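Side-chain contacts in ethyl acetate hydrolase (Pseudomonas veronii, PDB 5EFZ), which hydrolyses ethyl acetate to ethanol and acetate, and takes part in the breakdown of short-chain methyl ketones such as 2-butanone: residues G23-I28 and N101-S106; D126-Q131 and T157-V162; M226-E231 and Q247-G252. All blocks are in the same frame, centred on the assembly; numbering follows the deposited sequence.

Overall arrangement
The three contacts sit in separate parts of one alpha/beta hydrolase chain and do not touch one another. Interactions 1 and 2 are the closest pair, their centres about 18 Å apart and their nearest atoms about 7 Å. Interaction 1 joins the edge strand 26-29 to the loop 101-106, whose L103 O binds a 1,2-ethanediol, and interaction 2 pairs two helices, one of which follows the probable nucleophile S151. Interaction 3 belongs to the helical region between strands 170-174 and 296-300, its centre about 32 Å from that of interaction 2, across the middle of the chain. It comes near the probable catalytic residues: the side chain of W228 is about 7 Å from that of H334.

Interaction 1: G23-I28 and N101-S106; sequences GPFELI and NGLSSS. With EDO (1,2-ethanediol), chain G.
F25 and L103 form the apolar part of this contact. Both leucine methyls touch the CD2-CE2-CZ side of the phenyl ring: CD1 lies 3.9 Å from F25 CE2, and CD2 is equally close to both CE2 and CZ. With its CG between the backbone N and the carbonyl carbon (chi1 61°), F25 swings its ring toward the loop. L27 CD2 comes up in plane to the edge of the same ring. An alanine in place of F25 is likely to leave the two methyls of L103 without their aromatic partner and open a gap between strand and loop.

The L27 CD1 methyl makes a van der Waals contact with the backbone O of L103 (3.5 Å). Polar contacts fall to the bound 1,2-ethanediol, probably from the crystallisation liquor, and to the loop itself. The diol O2 donates to L103 O at 2.6 Å, and its O1 lies near the plane of the F25 ring, at the edge. Within the loop, N101 OD1 accepts from L103 N (2.9 Å) and from S104 N (3.2 Å), an Asx turn and Asx motif sharing one oxygen; the S104 donor lies nearly in line with the side-chain C=O. S106 OG receives G102 N at 2.8 Å and donates to S104 O at 2.6 Å, tying the far end of the turn back to its start.

Strand 45-51 stands beside both segments: F25, L27 and L103 all touch A47, and E26 and I28 bond to it through their backbones. The side chains of E26 and I28 touch Y138 of helix 124-139, and I28 also touches L134.

Interaction 2: D126-Q131 and T157-V162; sequences DDVSAQ and TYEWAV
V128 lays its CG1 methyl over the five-membered ring of W160, a CH-pi contact in which the carbon is 3.5 Å from the ring centroid and only 5° off the normal. The two residues join helix 124-139 to helix 152-163 of the alpha/beta hydrolase fold, the latter being the helix that follows the probable nucleophile S151. The short helical segments cross at -61°, with axes 9.5 Å apart. The other valine methyl, CG2, sits between E159 CG and W160 CD1, 3.6 Å from each. The E159 chain is bent at chi2, and its carboxylate leaves the interface: OE2 is held by H281 and R163.

At the edge of the indole, Q131 lines its amide up with the ring, the planes 8° apart, while its CB packs 3.8 Å from W160 CZ2. The same glutamine's NE2 is bonded to Q156 OE1, so both ends of the amide have a partner on helix 152-163, which fixes its rotation. L63 of strand 61-65 touches both Q131 and W160. The buried indole N-H is satisfied here: W160 NE1 donates to Q131 OE1 over 2.8 Å, with the acceptor in the ring plane and the donor in the carbonyl plane.

Interaction 3: M226-E231 and Q247-G252; sequences MGWSPE and QMFVDG
W228 and F249 approach from opposite directions and meet as an offset edge-to-face aromatic pair. Both belong to the helical region inserted between strands 170-174 and 296-300 of the alpha/beta hydrolase fold; W228 sits in the short link between helices 213-227 and 230-234, and F249 on helix 246-258. The phenyl ring points its outer edge at one face of the indole, with planes at 66° and a centroid distance of 5.2 Å to the five-membered ring. The offset carries F249 CZ toward the rim of the indole, where it stands 3.3 Å above the plane. With CG anti to the backbone N (chi1 -176°), F249 reaches its ring out from the helix toward the tryptophan.

W228 is also stacked with F232, F249 meets F243 edge-to-face, and M254 touches both, making a larger buried hydrophobic cluster. The W228 side chain is about 7 Å from that of H334, a probable catalytic residue. The link is tied down by S229, whose OG caps F232 N at the start of helix 230-234 and also bonds to I331 O. Nearby, M226 packs on M226 of the second subunit.

The two leading phenyl atoms have overlapping footprints on the NE1-CE2 side of the indole: F249 CE2 comes 3.5 Å from W228 NE1, which lies near the phenyl plane, and F249 CZ rests 3.6 Å from W228 CE2.

Interaction 1: G23-I28 and N101-S106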
ATOM      1  N   GLY A  23       8.327 -14.714  27.697  1.00 31.29           N
ATOM      2  CA  GLY A  23       9.218 -15.764  28.107  1.00 33.35           C
ATOM      3  C   GLY A  23       8.552 -17.120  28.007  1.00 37.39           C
ATOM      4  O   GLY A  23       7.385 -17.227  27.623  1.00 35.42           O
ATOM      5  N   PRO A  24       9.283 -18.168  28.401  1.00 41.70           N
ATOM      6  CA  PRO A  24      10.641 -18.044  28.947  1.00 40.76           C
ATOM      7  C   PRO A  24      11.728 -17.765  27.903  1.00 37.05           C
ATOM      8  O   PRO A  24      11.634 -18.193  26.747  1.00 39.48           O
ATOM      9  CB  PRO A  24      10.857 -19.407  29.624  1.00 43.96           C
ATOM     10  CG  PRO A  24       9.973 -20.321  28.903  1.00 44.07           C
ATOM     11  CD  PRO A  24       8.739 -19.519  28.610  1.00 44.09           C
ATOM     12  N   PHE A  25      12.722 -16.973  28.297  1.00 33.52           N
ATOM     13  CA  PHE A  25      13.912 -16.760  27.478  1.00 30.90           C
ATOM     14  C   PHE A  25      15.084 -16.524  28.419  1.00 33.05           C
ATOM     15  O   PHE A  25      14.890 -16.144  29.568  1.00 34.33           O
ATOM     16  CB  PHE A  25      13.745 -15.590  26.495  1.00 28.01           C
ATOM     17  CG  PHE A  25      13.498 -14.248  27.156  1.00 28.84           C
ATOM     18  CD1 PHE A  25      14.553 -13.528  27.721  1.00 26.54           C
ATOM     19  CD2 PHE A  25      12.221 -13.706  27.192  1.00 28.61           C
ATOM     20  CE1 PHE A  25      14.332 -12.300  28.312  1.00 27.27           C
ATOM     21  CE2 PHE A  25      11.986 -12.487  27.786  1.00 29.13           C
ATOM     22  CZ  PHE A  25      13.044 -11.774  28.356  1.00 29.42           C
ATOM     23  N   GLU A  26      16.302 -16.719  27.926  1.00 30.19           N
ATOM     24  CA  GLU A  26      17.492 -16.463  28.728  1.00 32.97           C
ATOM     25  C   GLU A  26      18.243 -15.274  28.149  1.00 28.55           C
ATOM     26  O   GLU A  26      18.294 -15.114  26.927  1.00 25.90           O
ATOM     27  CB  GLU A  26      18.398 -17.684  28.747  1.00 40.22           C
ATOM     28  CG  GLU A  26      18.768 -18.136  30.139  1.00 52.28           C
ATOM     29  CD  GLU A  26      19.711 -19.321  30.113  1.00 59.98           C
ATOM     30  OE1 GLU A  26      19.671 -20.083  29.115  1.00 59.49           O
ATOM     31  OE2 GLU A  26      20.500 -19.472  31.081  1.00 63.98           O
ATOM     32  N   LEU A  27      18.826 -14.445  29.007  1.00 28.16           N
ATOM     33  CA  LEU A  27      19.649 -13.318  28.525  1.00 27.48           C
ATOM     34  C   LEU A  27      21.082 -13.753  28.504  1.00 28.92           C
ATOM     35  O   LEU A  27      21.654 -14.056  29.564  1.00 31.74           O
ATOM     36  CB  LEU A  27      19.533 -12.077  29.413  1.00 31.73           C
ATOM     37  CG  LEU A  27      18.450 -11.039  29.219  1.00 37.01           C
ATOM     38  CD1 LEU A  27      18.150 -10.798  27.747  1.00 27.43           C
ATOM     39  CD2 LEU A  27      17.214 -11.485  29.970  1.00 46.07           C
ATOM     40  N   ILE A  28      21.679 -13.799  27.322  1.00 26.72           N
ATOM     41  CA  ILE A  28      23.068 -14.229  27.232  1.00 28.39           C
ATOM     42  C   ILE A  28      23.972 -13.078  26.830  1.00 28.68           C
ATOM     43  O   ILE A  28      23.771 -12.460  25.782  1.00 28.92           O
ATOM     44  CB  ILE A  28      23.222 -15.383  26.234  1.00 30.59           C
ATOM     45  CG1 ILE A  28      22.425 -16.592  26.743  1.00 33.55           C
ATOM     46  CG2 ILE A  28      24.703 -15.730  26.090  1.00 28.92           C
ATOM     47  CD1 ILE A  28      22.182 -17.651  25.714  1.00 35.56           C
ATOM     48  N   ASN A 101      14.960  -5.065  19.848  1.00 19.32           N
ATOM     49  CA  ASN A 101      13.547  -5.446  19.913  1.00 18.66           C
ATOM     50  C   ASN A 101      12.926  -5.355  21.305  1.00 20.51           C
ATOM     51  O   ASN A 101      11.763  -5.749  21.484  1.00 19.45           O
ATOM     52  CB  ASN A 101      13.348  -6.884  19.354  1.00 13.38           C
ATOM     53  CG  ASN A 101      13.458  -7.983  20.425  1.00 19.37           C
ATOM     54  OD1 ASN A 101      14.283  -7.922  21.354  1.00 17.19           O
ATOM     55  ND2 ASN A 101      12.647  -9.026  20.261  1.00 18.05           N
ATOM     56  N   GLY A 102      13.694  -4.848  22.276  1.00 20.67           N
ATOM     57  CA  GLY A 102      13.214  -4.678  23.649  1.00 19.42           C
ATOM     58  C   GLY A 102      13.541  -5.808  24.613  1.00 19.96           C
ATOM     59  O   GLY A 102      13.490  -5.620  25.841  1.00 19.15           O
ATOM     60  N   LEU A 103      13.864  -6.992  24.077  1.00 17.67           N
ATOM     61  CA  LEU A 103      14.284  -8.124  24.918  1.00 18.35           C
ATOM     62  C   LEU A 103      15.801  -8.259  24.910  1.00 20.83           C
ATOM     63  O   LEU A 103      16.443  -8.261  25.967  1.00 21.21           O
ATOM     64  CB  LEU A 103      13.624  -9.429  24.452  1.00 19.74           C
ATOM     65  CG  LEU A 103      12.086  -9.461  24.586  1.00 21.63           C
ATOM     66  CD1 LEU A 103      11.579 -10.843  24.262  1.00 20.35           C
ATOM     67  CD2 LEU A 103      11.631  -9.004  25.975  1.00 22.65           C
ATOM     68  N   SER A 104      16.384  -8.370  23.721  1.00 19.92           N
ATOM     69  CA  SER A 104      17.828  -8.230  23.584  1.00 20.22           C
ATOM     70  C   SER A 104      18.203  -6.756  23.871  1.00 20.76           C
ATOM     71  O   SER A 104      17.325  -5.910  24.007  1.00 21.29           O
ATOM     72  CB  SER A 104      18.283  -8.638  22.175  1.00 19.35           C
ATOM     73  OG  SER A 104      18.057 -10.032  21.959  1.00 19.35           O
ATOM     74  N   SER A 105      19.502  -6.460  23.935  1.00 20.97           N
ATOM     75  CA  SER A 105      19.972  -5.088  24.161  1.00 23.79           C
ATOM     76  C   SER A 105      19.297  -4.134  23.207  1.00 23.94           C
ATOM     77  O   SER A 105      19.315  -4.359  22.012  1.00 21.47           O
ATOM     78  CB  SER A 105      21.488  -5.002  23.983  1.00 21.32           C
ATOM     79  OG  SER A 105      22.137  -5.644  25.057  1.00 23.65           O
ATOM     80  N   SER A 106      18.712  -3.065  23.744  1.00 22.22           N
ATOM     81  CA  SER A 106      17.877  -2.164  22.981  1.00 18.59           C
ATOM     82  C   SER A 106      17.879  -0.758  23.600  1.00 18.82           C
ATOM     83  O   SER A 106      18.358  -0.562  24.720  1.00 19.83           O
ATOM     84  CB  SER A 106      16.426  -2.679  22.926  1.00 18.63           C
ATOM     85  OG  SER A 106      16.350  -4.022  22.452  1.00 20.52           O
TER
HETATM   86  C1  EDO G 401      13.739  -6.649  29.233  1.00 51.26           C
HETATM   87  O1  EDO G 401      13.442  -8.025  29.527  1.00 50.45           O
HETATM   88  C2  EDO G 401      15.247  -6.450  29.159  1.00 51.99           C
HETATM   89  O2  EDO G 401      15.834  -7.537  28.423  1.00 48.89           O

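Interaction 2: D126-Q131 and T157-V162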
ATOM      1  N   ASP A 126      24.951  -6.900  11.958  1.00 18.45           N
ATOM      2  CA  ASP A 126      25.311  -6.913  13.376  1.00 20.96           C
ATOM      3  C   ASP A 126      24.565  -8.027  14.111  1.00 21.42           C
ATOM      4  O   ASP A 126      25.165  -8.729  14.902  1.00 21.28           O
ATOM      5  CB  ASP A 126      25.014  -5.544  14.030  1.00 20.82           C
ATOM      6  CG  ASP A 126      25.817  -4.403  13.397  1.00 23.46           C
ATOM      7  OD1 ASP A 126      27.042  -4.573  13.176  1.00 22.91           O
ATOM      8  OD2 ASP A 126      25.221  -3.321  13.125  1.00 23.73           O
ATOM      9  N   ASP A 127      23.260  -8.187  13.866  1.00 19.19           N
ATOM     10  CA  ASP A 127      22.525  -9.331  14.419  1.00 20.16           C
ATOM     11  C   ASP A 127      23.155 -10.679  14.064  1.00 18.03           C
ATOM     12  O   ASP A 127      23.316 -11.569  14.919  1.00 17.83           O
ATOM     13  CB  ASP A 127      21.081  -9.330  13.924  1.00 20.32           C
ATOM     14  CG  ASP A 127      20.217  -8.303  14.663  1.00 25.69           C
ATOM     15  OD1 ASP A 127      19.984  -8.489  15.874  1.00 25.10           O
ATOM     16  OD2 ASP A 127      19.752  -7.329  14.033  1.00 30.56           O
ATOM     17  N   VAL A 128      23.510 -10.841  12.800  1.00 16.21           N
ATOM     18  CA  VAL A 128      24.034 -12.146  12.352  1.00 16.64           C
ATOM     19  C   VAL A 128      25.392 -12.420  12.974  1.00 20.48           C
ATOM     20  O   VAL A 128      25.685 -13.547  13.399  1.00 21.45           O
ATOM     21  CB  VAL A 128      24.061 -12.197  10.816  1.00 15.55           C
ATOM     22  CG1 VAL A 128      24.781 -13.482  10.280  1.00 16.99           C
ATOM     23  CG2 VAL A 128      22.585 -12.175  10.317  1.00 15.23           C
ATOM     24  N   SER A 129      26.221 -11.386  13.072  1.00 24.06           N
ATOM     25  CA  SER A 129      27.518 -11.559  13.735  1.00 24.23           C
ATOM     26  C   SER A 129      27.343 -11.926  15.216  1.00 23.72           C
ATOM     27  O   SER A 129      28.014 -12.842  15.722  1.00 23.44           O
ATOM     28  CB  SER A 129      28.373 -10.294  13.581  1.00 26.70           C
ATOM     29  OG  SER A 129      29.596 -10.439  14.296  1.00 33.06           O
ATOM     30  N   ALA A 130      26.434 -11.226  15.900  1.00 21.82           N
ATOM     31  CA  ALA A 130      26.126 -11.544  17.290  1.00 20.58           C
ATOM     32  C   ALA A 130      25.579 -12.967  17.453  1.00 19.16           C
ATOM     33  O   ALA A 130      25.988 -13.694  18.371  1.00 21.49           O
ATOM     34  CB  ALA A 130      25.117 -10.521  17.869  1.00 18.38           C
ATOM     35  N   GLN A 131      24.658 -13.354  16.585  1.00 18.78           N
ATOM     36  CA  GLN A 131      24.118 -14.729  16.595  1.00 20.14           C
ATOM     37  C   GLN A 131      25.194 -15.785  16.364  1.00 22.15           C
ATOM     38  O   GLN A 131      25.198 -16.866  16.986  1.00 20.41           O
ATOM     39  CB  GLN A 131      23.016 -14.871  15.543  1.00 19.36           C
ATOM     40  CG  GLN A 131      21.723 -14.102  15.923  1.00 16.01           C
ATOM     41  CD  GLN A 131      20.848 -13.797  14.724  1.00 20.32           C
ATOM     42  OE1 GLN A 131      21.036 -14.357  13.650  1.00 19.00           O
ATOM     43  NE2 GLN A 131      19.904 -12.856  14.896  1.00 17.39           N
ATOM     44  N   THR A 157      18.169 -14.277   7.571  1.00 14.13           N
ATOM     45  CA  THR A 157      18.423 -15.575   6.956  1.00 14.64           C
ATOM     46  C   THR A 157      19.349 -15.459   5.739  1.00 15.94           C
ATOM     47  O   THR A 157      20.325 -16.216   5.616  1.00 17.49           O
ATOM     48  CB  THR A 157      17.080 -16.255   6.574  1.00 17.28           C
ATOM     49  OG1 THR A 157      16.350 -16.549   7.782  1.00 18.13           O
ATOM     50  CG2 THR A 157      17.304 -17.589   5.768  1.00 14.20           C
ATOM     51  N   TYR A 158      19.056 -14.526   4.830  1.00 14.84           N
ATOM     52  CA  TYR A 158      19.924 -14.289   3.683  1.00 15.19           C
ATOM     53  C   TYR A 158      21.318 -13.860   4.115  1.00 16.88           C
ATOM     54  O   TYR A 158      22.336 -14.340   3.599  1.00 18.40           O
ATOM     55  CB  TYR A 158      19.325 -13.215   2.769  1.00 14.64           C
ATOM     56  CG  TYR A 158      18.221 -13.739   1.880  1.00 18.43           C
ATOM     57  CD1 TYR A 158      18.459 -14.801   0.988  1.00 20.09           C
ATOM     58  CD2 TYR A 158      16.943 -13.172   1.899  1.00 18.26           C
ATOM     59  CE1 TYR A 158      17.429 -15.262   0.128  1.00 21.34           C
ATOM     60  CE2 TYR A 158      15.921 -13.637   1.040  1.00 17.79           C
ATOM     61  CZ  TYR A 158      16.180 -14.671   0.170  1.00 22.20           C
ATOM     62  OH  TYR A 158      15.150 -15.123  -0.657  1.00 20.74           O
ATOM     63  N   GLU A 159      21.371 -12.938   5.064  1.00 16.48           N
ATOM     64  CA  GLU A 159      22.668 -12.489   5.527  1.00 14.85           C
ATOM     65  C   GLU A 159      23.493 -13.640   6.125  1.00 19.45           C
ATOM     66  O   GLU A 159      24.706 -13.755   5.875  1.00 17.86           O
ATOM     67  CB  GLU A 159      22.494 -11.359   6.550  1.00 15.56           C
ATOM     68  CG  GLU A 159      23.821 -10.889   7.202  1.00 20.68           C
ATOM     69  CD  GLU A 159      24.762 -10.087   6.284  1.00 22.88           C
ATOM     70  OE1 GLU A 159      24.351  -9.580   5.200  1.00 22.89           O
ATOM     71  OE2 GLU A 159      25.958  -9.962   6.657  1.00 22.36           O
ATOM     72  N   TRP A 160      22.835 -14.512   6.890  1.00 19.06           N
ATOM     73  CA  TRP A 160      23.499 -15.727   7.393  1.00 19.04           C
ATOM     74  C   TRP A 160      24.074 -16.563   6.251  1.00 19.60           C
ATOM     75  O   TRP A 160      25.249 -16.960   6.296  1.00 21.82           O
ATOM     76  CB  TRP A 160      22.508 -16.596   8.197  1.00 17.22           C
ATOM     77  CG  TRP A 160      22.706 -16.495   9.686  1.00 17.12           C
ATOM     78  CD1 TRP A 160      21.976 -15.736  10.569  1.00 17.55           C
ATOM     79  CD2 TRP A 160      23.755 -17.113  10.450  1.00 17.74           C
ATOM     80  NE1 TRP A 160      22.496 -15.864  11.834  1.00 16.61           N
ATOM     81  CE2 TRP A 160      23.564 -16.740  11.790  1.00 16.03           C
ATOM     82  CE3 TRP A 160      24.777 -18.023  10.135  1.00 17.98           C
ATOM     83  CZ2 TRP A 160      24.387 -17.205  12.815  1.00 16.64           C
ATOM     84  CZ3 TRP A 160      25.587 -18.499  11.153  1.00 19.25           C
ATOM     85  CH2 TRP A 160      25.396 -18.079  12.475  1.00 18.62           C
ATOM     86  N   ALA A 161      23.250 -16.818   5.228  1.00 17.32           N
ATOM     87  CA  ALA A 161      23.645 -17.724   4.134  1.00 18.94           C
ATOM     88  C   ALA A 161      24.781 -17.153   3.300  1.00 20.61           C
ATOM     89  O   ALA A 161      25.540 -17.910   2.693  1.00 21.95           O
ATOM     90  CB  ALA A 161      22.440 -18.045   3.237  1.00 17.83           C
ATOM     91  N   VAL A 162      24.889 -15.819   3.249  1.00 19.13           N
ATOM     92  CA  VAL A 162      25.944 -15.162   2.460  1.00 19.45           C
ATOM     93  C   VAL A 162      27.220 -14.986   3.300  1.00 22.60           C
ATOM     94  O   VAL A 162      28.327 -15.195   2.811  1.00 23.43           O
ATOM     95  CB  VAL A 162      25.485 -13.767   1.916  1.00 20.53           C
ATOM     96  CG1 VAL A 162      26.673 -12.963   1.334  1.00 19.60           C
ATOM     97  CG2 VAL A 162      24.408 -13.942   0.857  1.00 19.40           C
TER

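Interaction 3: M226-E231 and Q247-G252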
ATOM      1  N   MET A 226      -1.051  -1.796   4.328  1.00 15.62           N
ATOM      2  CA  MET A 226      -0.012  -2.489   3.539  1.00 15.77           C
ATOM      3  C   MET A 226       0.251  -3.934   3.980  1.00 15.67           C
ATOM      4  O   MET A 226       0.863  -4.682   3.245  1.00 15.09           O
ATOM      5  CB  MET A 226       1.338  -1.726   3.622  1.00 14.87           C
ATOM      6  CG  MET A 226       1.303  -0.353   2.927  1.00 17.63           C
ATOM      7  SD  MET A 226       1.077  -0.468   1.158  1.00 24.68           S
ATOM      8  CE  MET A 226       2.512  -1.404   0.635  1.00 29.70           C
ATOM      9  N   GLY A 227      -0.215  -4.313   5.151  1.00 13.97           N
ATOM     10  CA  GLY A 227       0.229  -5.564   5.757  1.00 15.27           C
ATOM     11  C   GLY A 227      -0.598  -6.780   5.399  1.00 15.33           C
ATOM     12  O   GLY A 227      -0.176  -7.914   5.646  1.00 16.78           O
ATOM     13  N   TRP A 228      -1.785  -6.551   4.832  1.00 14.37           N
ATOM     14  CA  TRP A 228      -2.680  -7.683   4.505  1.00 14.81           C
ATOM     15  C   TRP A 228      -2.838  -7.712   2.999  1.00 17.07           C
ATOM     16  O   TRP A 228      -1.837  -7.820   2.282  1.00 16.51           O
ATOM     17  CB  TRP A 228      -4.018  -7.550   5.247  1.00 16.17           C
ATOM     18  CG  TRP A 228      -3.845  -7.434   6.774  1.00 16.24           C
ATOM     19  CD1 TRP A 228      -3.846  -6.283   7.529  1.00 18.36           C
ATOM     20  CD2 TRP A 228      -3.618  -8.515   7.687  1.00 16.31           C
ATOM     21  NE1 TRP A 228      -3.666  -6.593   8.871  1.00 18.07           N
ATOM     22  CE2 TRP A 228      -3.503  -7.955   8.984  1.00 17.00           C
ATOM     23  CE3 TRP A 228      -3.530  -9.914   7.533  1.00 14.23           C
ATOM     24  CZ2 TRP A 228      -3.292  -8.744  10.129  1.00 16.94           C
ATOM     25  CZ3 TRP A 228      -3.300 -10.701   8.674  1.00 19.55           C
ATOM     26  CH2 TRP A 228      -3.214 -10.108   9.964  1.00 18.32           C
ATOM     27  N   SER A 229      -4.062  -7.631   2.476  1.00 15.66           N
ATOM     28  CA  SER A 229      -4.242  -7.397   1.048  1.00 17.39           C
ATOM     29  C   SER A 229      -5.651  -6.875   0.805  1.00 17.80           C
ATOM     30  O   SER A 229      -6.516  -6.997   1.668  1.00 19.53           O
ATOM     31  CB  SER A 229      -4.014  -8.679   0.206  1.00 18.34           C
ATOM     32  OG  SER A 229      -5.134  -9.539   0.348  1.00 17.78           O
ATOM     33  N   PRO A 230      -5.879  -6.242  -0.359  1.00 18.92           N
ATOM     34  CA  PRO A 230      -7.264  -5.867  -0.661  1.00 19.18           C
ATOM     35  C   PRO A 230      -8.209  -7.092  -0.658  1.00 22.62           C
ATOM     36  O   PRO A 230      -9.360  -6.991  -0.231  1.00 19.28           O
ATOM     37  CB  PRO A 230      -7.159  -5.248  -2.058  1.00 22.10           C
ATOM     38  CG  PRO A 230      -5.742  -4.630  -2.050  1.00 23.24           C
ATOM     39  CD  PRO A 230      -4.905  -5.647  -1.298  1.00 17.81           C
ATOM     40  N   GLU A 231      -7.723  -8.237  -1.123  1.00 20.31           N
ATOM     41  CA  GLU A 231      -8.546  -9.450  -1.137  1.00 20.62           C
ATOM     42  C   GLU A 231      -8.891  -9.951   0.264  1.00 19.57           C
ATOM     43  O   GLU A 231      -9.990 -10.472   0.491  1.00 20.55           O
ATOM     44  CB  GLU A 231      -7.836 -10.587  -1.883  1.00 24.28           C
ATOM     45  CG  GLU A 231      -8.055 -10.601  -3.371  1.00 31.71           C
ATOM     46  CD  GLU A 231      -9.520 -10.718  -3.738  1.00 34.66           C
ATOM     47  OE1 GLU A 231     -10.047 -11.849  -3.888  1.00 36.38           O
ATOM     48  OE2 GLU A 231     -10.156  -9.661  -3.874  1.00 38.04           O
ATOM     49  N   GLN A 247     -13.392  -1.119  11.059  1.00 33.96           N
ATOM     50  CA  GLN A 247     -13.126  -0.310  12.251  1.00 35.67           C
ATOM     51  C   GLN A 247     -12.765  -1.215  13.441  1.00 32.05           C
ATOM     52  O   GLN A 247     -11.799  -0.945  14.147  1.00 29.80           O
ATOM     53  CB  GLN A 247     -14.312   0.598  12.600  1.00 41.94           C
ATOM     54  CG  GLN A 247     -14.010   1.599  13.727  1.00 48.39           C
ATOM     55  CD  GLN A 247     -15.110   2.650  13.945  1.00 58.62           C
ATOM     56  OE1 GLN A 247     -16.109   2.699  13.220  1.00 62.38           O
ATOM     57  NE2 GLN A 247     -14.904   3.520  14.935  1.00 60.73           N
ATOM     58  N   MET A 248     -13.510  -2.301  13.648  1.00 32.05           N
ATOM     59  CA  MET A 248     -13.244  -3.187  14.793  1.00 30.72           C
ATOM     60  C   MET A 248     -11.897  -3.903  14.644  1.00 26.71           C
ATOM     61  O   MET A 248     -11.199  -4.140  15.632  1.00 26.05           O
ATOM     62  CB  MET A 248     -14.360  -4.225  14.963  1.00 32.83           C
ATOM     63  CG  MET A 248     -15.632  -3.670  15.607  1.00 42.41           C
ATOM     64  SD  MET A 248     -15.226  -2.645  17.046  1.00108.73           S
ATOM     65  CE  MET A 248     -15.769  -1.029  16.494  1.00 57.18           C
ATOM     66  N   PHE A 249     -11.543  -4.250  13.411  1.00 23.35           N
ATOM     67  CA  PHE A 249     -10.256  -4.887  13.126  1.00 21.84           C
ATOM     68  C   PHE A 249      -9.077  -3.937  13.356  1.00 22.63           C
ATOM     69  O   PHE A 249      -8.062  -4.292  13.983  1.00 19.79           O
ATOM     70  CB  PHE A 249     -10.246  -5.406  11.699  1.00 24.16           C
ATOM     71  CG  PHE A 249      -9.000  -6.161  11.339  1.00 22.70           C
ATOM     72  CD1 PHE A 249      -8.769  -7.431  11.848  1.00 22.22           C
ATOM     73  CD2 PHE A 249      -8.063  -5.595  10.498  1.00 20.07           C
ATOM     74  CE1 PHE A 249      -7.594  -8.138  11.523  1.00 23.60           C
ATOM     75  CE2 PHE A 249      -6.908  -6.298  10.152  1.00 20.70           C
ATOM     76  CZ  PHE A 249      -6.669  -7.557  10.670  1.00 22.39           C
ATOM     77  N   VAL A 250      -9.192  -2.720  12.837  1.00 23.05           N
ATOM     78  CA  VAL A 250      -8.147  -1.729  13.048  1.00 22.00           C
ATOM     79  C   VAL A 250      -7.973  -1.447  14.546  1.00 26.15           C
ATOM     80  O   VAL A 250      -6.850  -1.460  15.053  1.00 24.56           O
ATOM     81  CB  VAL A 250      -8.470  -0.416  12.290  1.00 28.33           C
ATOM     82  CG1 VAL A 250      -7.529   0.677  12.684  1.00 27.22           C
ATOM     83  CG2 VAL A 250      -8.391  -0.682  10.787  1.00 25.47           C
ATOM     84  N   ASP A 251      -9.084  -1.224  15.260  1.00 26.50           N
ATOM     85  CA  ASP A 251      -8.988  -0.897  16.674  1.00 31.83           C
ATOM     86  C   ASP A 251      -8.610  -2.101  17.551  1.00 32.62           C
ATOM     87  O   ASP A 251      -7.756  -1.983  18.429  1.00 33.11           O
ATOM     88  CB  ASP A 251     -10.300  -0.300  17.194  1.00 32.87           C
ATOM     89  CG  ASP A 251     -10.613   1.046  16.580  1.00 36.32           C
ATOM     90  OD1 ASP A 251      -9.741   1.618  15.881  1.00 36.21           O
ATOM     91  OD2 ASP A 251     -11.747   1.525  16.793  1.00 39.21           O
ATOM     92  N   GLY A 252      -9.255  -3.242  17.314  1.00 28.32           N
ATOM     93  CA  GLY A 252      -9.151  -4.376  18.218  1.00 29.53           C
ATOM     94  C   GLY A 252      -7.995  -5.315  17.962  1.00 28.03           C
ATOM     95  O   GLY A 252      -7.580  -6.035  18.857  1.00 30.55           O
TER